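Local atomic coordinates of agmatine ureohydrolase (Thermoplasma volcanium GSS1, PDB entry 3PZL), a protein that probably hydrolyses agmatine to putrescine and urea as a manganese-dependent member of the arginase family. Residues Ile118-Glu123 against Phe268-Phe273. Residues are numbered along the deposited sequence; the frame is centred on the assembly and turned at random.
Sequences IMLGGE and FDIVEF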
ATOM      1  N   ILE B 118      23.979 -19.328 -10.230  1.00 50.86           N
ATOM      2  CA  ILE B 118      22.997 -18.911  -9.234  1.00 50.06           C
ATOM      3  C   ILE B 118      21.816 -18.310  -9.964  1.00 50.61           C
ATOM      4  O   ILE B 118      21.875 -17.166 -10.433  1.00 51.67           O
ATOM      5  CB  ILE B 118      23.572 -17.892  -8.251  1.00 49.40           C
ATOM      6  CG1 ILE B 118      24.800 -18.482  -7.550  1.00 49.07           C
ATOM      7  CG2 ILE B 118      22.504 -17.466  -7.241  1.00 47.38           C
ATOM      8  CD1 ILE B 118      25.470 -17.507  -6.667  1.00 47.81           C
HETATM    9  N   MSE B 119      20.735 -19.069 -10.064  1.00 50.01           N
HETATM   10  CA  MSE B 119      19.630 -18.630 -10.855  1.00 50.39           C
HETATM   11  C   MSE B 119      18.544 -17.946 -10.030  1.00 50.23           C
HETATM   12  O   MSE B 119      17.885 -18.549  -9.212  1.00 49.57           O
HETATM   13  CB  MSE B 119      19.077 -19.776 -11.647  1.00 50.64           C
HETATM   14  CG  MSE B 119      17.881 -19.422 -12.432  1.00 54.87           C
HETATM   15 SE   MSE B 119      17.339 -20.968 -13.473  1.00 70.81          SE
HETATM   16  CE  MSE B 119      17.026 -22.274 -12.033  1.00 61.81           C
ATOM     17  N   LEU B 120      18.393 -16.649 -10.255  1.00 50.31           N
ATOM     18  CA  LEU B 120      17.305 -15.906  -9.682  1.00 50.13           C
ATOM     19  C   LEU B 120      16.141 -15.997 -10.643  1.00 50.59           C
ATOM     20  O   LEU B 120      16.263 -15.643 -11.839  1.00 51.77           O
ATOM     21  CB  LEU B 120      17.688 -14.430  -9.504  1.00 49.66           C
ATOM     22  CG  LEU B 120      18.910 -14.161  -8.657  1.00 49.36           C
ATOM     23  CD1 LEU B 120      19.003 -12.662  -8.362  1.00 47.43           C
ATOM     24  CD2 LEU B 120      18.798 -15.001  -7.375  1.00 47.47           C
ATOM     25  N   GLY B 121      15.002 -16.430 -10.127  1.00 49.42           N
ATOM     26  CA  GLY B 121      13.889 -16.590 -10.987  1.00 49.49           C
ATOM     27  C   GLY B 121      12.653 -15.861 -10.565  1.00 49.02           C
ATOM     28  O   GLY B 121      12.680 -15.029  -9.673  1.00 47.76           O
ATOM     29  N   GLY B 122      11.595 -16.152 -11.312  1.00 49.45           N
ATOM     30  CA  GLY B 122      10.256 -15.974 -10.877  1.00 50.98           C
ATOM     31  C   GLY B 122       9.828 -17.365 -10.431  1.00 52.00           C
ATOM     32  O   GLY B 122      10.226 -17.820  -9.330  1.00 52.01           O
ATOM     33  N   GLU B 123       9.048 -18.045 -11.280  1.00 52.34           N
ATOM     34  CA  GLU B 123       8.447 -19.351 -10.940  1.00 53.50           C
ATOM     35  C   GLU B 123       9.455 -20.433 -10.656  1.00 53.61           C
ATOM     36  O   GLU B 123      10.649 -20.268 -10.925  1.00 53.83           O
ATOM     37  CB  GLU B 123       7.602 -19.886 -12.072  1.00 54.45           C
ATOM     38  CG  GLU B 123       6.372 -19.155 -12.320  1.00 55.82           C
ATOM     39  CD  GLU B 123       5.584 -19.786 -13.412  1.00 59.29           C
ATOM     40  OE1 GLU B 123       6.093 -20.723 -14.076  1.00 57.83           O
ATOM     41  OE2 GLU B 123       4.441 -19.332 -13.601  1.00 63.17           O
ATOM     42  N   PHE B 268      22.658 -23.336  -7.618  1.00 50.50           N
ATOM     43  CA  PHE B 268      21.733 -22.802  -6.649  1.00 49.45           C
ATOM     44  C   PHE B 268      20.649 -21.939  -7.304  1.00 49.04           C
ATOM     45  O   PHE B 268      20.892 -21.287  -8.316  1.00 49.20           O
ATOM     46  CB  PHE B 268      22.539 -21.979  -5.651  1.00 49.04           C
ATOM     47  CG  PHE B 268      21.744 -21.463  -4.483  1.00 47.90           C
ATOM     48  CD1 PHE B 268      20.782 -22.243  -3.891  1.00 46.54           C
ATOM     49  CD2 PHE B 268      22.008 -20.198  -3.941  1.00 48.32           C
ATOM     50  CE1 PHE B 268      20.056 -21.777  -2.792  1.00 47.50           C
ATOM     51  CE2 PHE B 268      21.285 -19.715  -2.832  1.00 48.16           C
ATOM     52  CZ  PHE B 268      20.305 -20.512  -2.253  1.00 46.30           C
ATOM     53  N   ASP B 269      19.456 -21.918  -6.721  1.00 48.56           N
ATOM     54  CA  ASP B 269      18.422 -20.996  -7.172  1.00 48.46           C
ATOM     55  C   ASP B 269      17.434 -20.552  -6.106  1.00 47.97           C
ATOM     56  O   ASP B 269      17.316 -21.194  -5.054  1.00 48.55           O
ATOM     57  CB  ASP B 269      17.700 -21.508  -8.411  1.00 49.20           C
ATOM     58  CG  ASP B 269      16.760 -22.659  -8.135  1.00 50.69           C
ATOM     59  OD1 ASP B 269      16.144 -22.740  -7.065  1.00 50.56           O
ATOM     60  OD2 ASP B 269      16.625 -23.494  -9.040  1.00 53.38           O
ATOM     61  N   ILE B 270      16.761 -19.428  -6.374  1.00 46.94           N
ATOM     62  CA  ILE B 270      15.779 -18.828  -5.456  1.00 45.92           C
ATOM     63  C   ILE B 270      14.574 -18.412  -6.283  1.00 45.56           C
ATOM     64  O   ILE B 270      14.742 -17.742  -7.289  1.00 45.92           O
ATOM     65  CB  ILE B 270      16.359 -17.602  -4.677  1.00 45.54           C
ATOM     66  CG1 ILE B 270      17.705 -17.962  -4.023  1.00 45.83           C
ATOM     67  CG2 ILE B 270      15.367 -17.081  -3.619  1.00 42.35           C
ATOM     68  CD1 ILE B 270      18.542 -16.785  -3.561  1.00 44.83           C
ATOM     69  N   VAL B 271      13.374 -18.820  -5.881  1.00 44.71           N
ATOM     70  CA  VAL B 271      12.208 -18.675  -6.727  1.00 44.34           C
ATOM     71  C   VAL B 271      10.899 -18.501  -5.974  1.00 44.54           C
ATOM     72  O   VAL B 271      10.786 -18.805  -4.805  1.00 44.96           O
ATOM     73  CB  VAL B 271      12.044 -19.891  -7.679  1.00 44.78           C
ATOM     74  CG1 VAL B 271      13.265 -20.070  -8.556  1.00 44.35           C
ATOM     75  CG2 VAL B 271      11.734 -21.182  -6.886  1.00 44.76           C
ATOM     76  N   GLU B 272       9.888 -18.045  -6.686  1.00 45.60           N
ATOM     77  CA  GLU B 272       8.494 -18.042  -6.211  1.00 46.17           C
ATOM     78  C   GLU B 272       8.188 -17.026  -5.128  1.00 45.82           C
ATOM     79  O   GLU B 272       7.315 -17.292  -4.280  1.00 46.40           O
ATOM     80  CB  GLU B 272       8.010 -19.428  -5.761  1.00 44.85           C
ATOM     81  CG  GLU B 272       7.937 -20.469  -6.851  1.00 48.00           C
ATOM     82  CD  GLU B 272       6.754 -20.263  -7.775  1.00 52.45           C
ATOM     83  OE1 GLU B 272       5.801 -19.587  -7.331  1.00 57.76           O
ATOM     84  OE2 GLU B 272       6.762 -20.754  -8.941  1.00 52.27           O
ATOM     85  N   PHE B 273       8.872 -15.881  -5.145  1.00 44.77           N
ATOM     86  CA  PHE B 273       8.357 -14.729  -4.380  1.00 44.82           C
ATOM     87  C   PHE B 273       8.079 -13.533  -5.290  1.00 44.64           C
ATOM     88  O   PHE B 273       8.599 -13.478  -6.389  1.00 44.83           O
ATOM     89  CB  PHE B 273       9.239 -14.367  -3.171  1.00 43.91           C
ATOM     90  CG  PHE B 273      10.329 -13.402  -3.472  1.00 42.57           C
ATOM     91  CD1 PHE B 273      11.548 -13.843  -3.982  1.00 42.45           C
ATOM     92  CD2 PHE B 273      10.147 -12.033  -3.215  1.00 42.93           C
ATOM     93  CE1 PHE B 273      12.567 -12.935  -4.255  1.00 41.63           C
ATOM     94  CE2 PHE B 273      11.133 -11.118  -3.467  1.00 40.45           C
ATOM     95  CZ  PHE B 273      12.354 -11.572  -4.002  1.00 42.63           C
TER
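Met119 uses both backbone polar groups toward the parallel neighbour strand: its N donates to Phe268 O (2.8 Å) and its O accepts from Ile270 N (3.2 Å). Gly121 N continues the ladder to Ile270 O, and beyond the paired strand residues Glu272 N reaches Gly122 O at 2.7 Å, keeping the two chains joined as they leave the sheet. This bonded seam is the close part of a wholly buried contact. On one face Met119, a selenomethionine, and Asp269 lie side by side; a bend at the last torsion (chi3 59°) brings methyl CE to 3.3 Å from Asp269 OD2. Ser227, Tyr225 and Thr127 hydrogen-bond that carboxylate, satisfying it away from solvent. The other face is looser and purely apolar, with Ile118 CG2 4.3 Å from Phe268 CD2, at an oblique approach to the ring, and Leu120 CD2 4.2 Å from Ile270 CD1. Here Phe268 also stacks on Phe293 of helix 281-303. Past the strand ends, the Glu272 chain bends at chi2 (-75°) and lays OE2 over the backbone of Glu123, 3.0 Å from its CA, where it accepts a hydrogen bond from His124 N. Glu123 sends its own carboxylate elsewhere, to Ser48 and Ser125. An alanine in place of Glu272 would probably leave His124 N without this acceptor and open a gap beside Asp229, making the backbone that carries a manganese ligand less firmly placed. The nearest side-chain atom of Glu272 lies about 5 Å from a bound manganese, and His124 and Asp229 both coordinate metal. Adjacent strands 116-121 and 265-271 are central in the eight-stranded parallel sheet of the arginase fold, whose C-terminal strand ends and following loops build the binuclear manganese site.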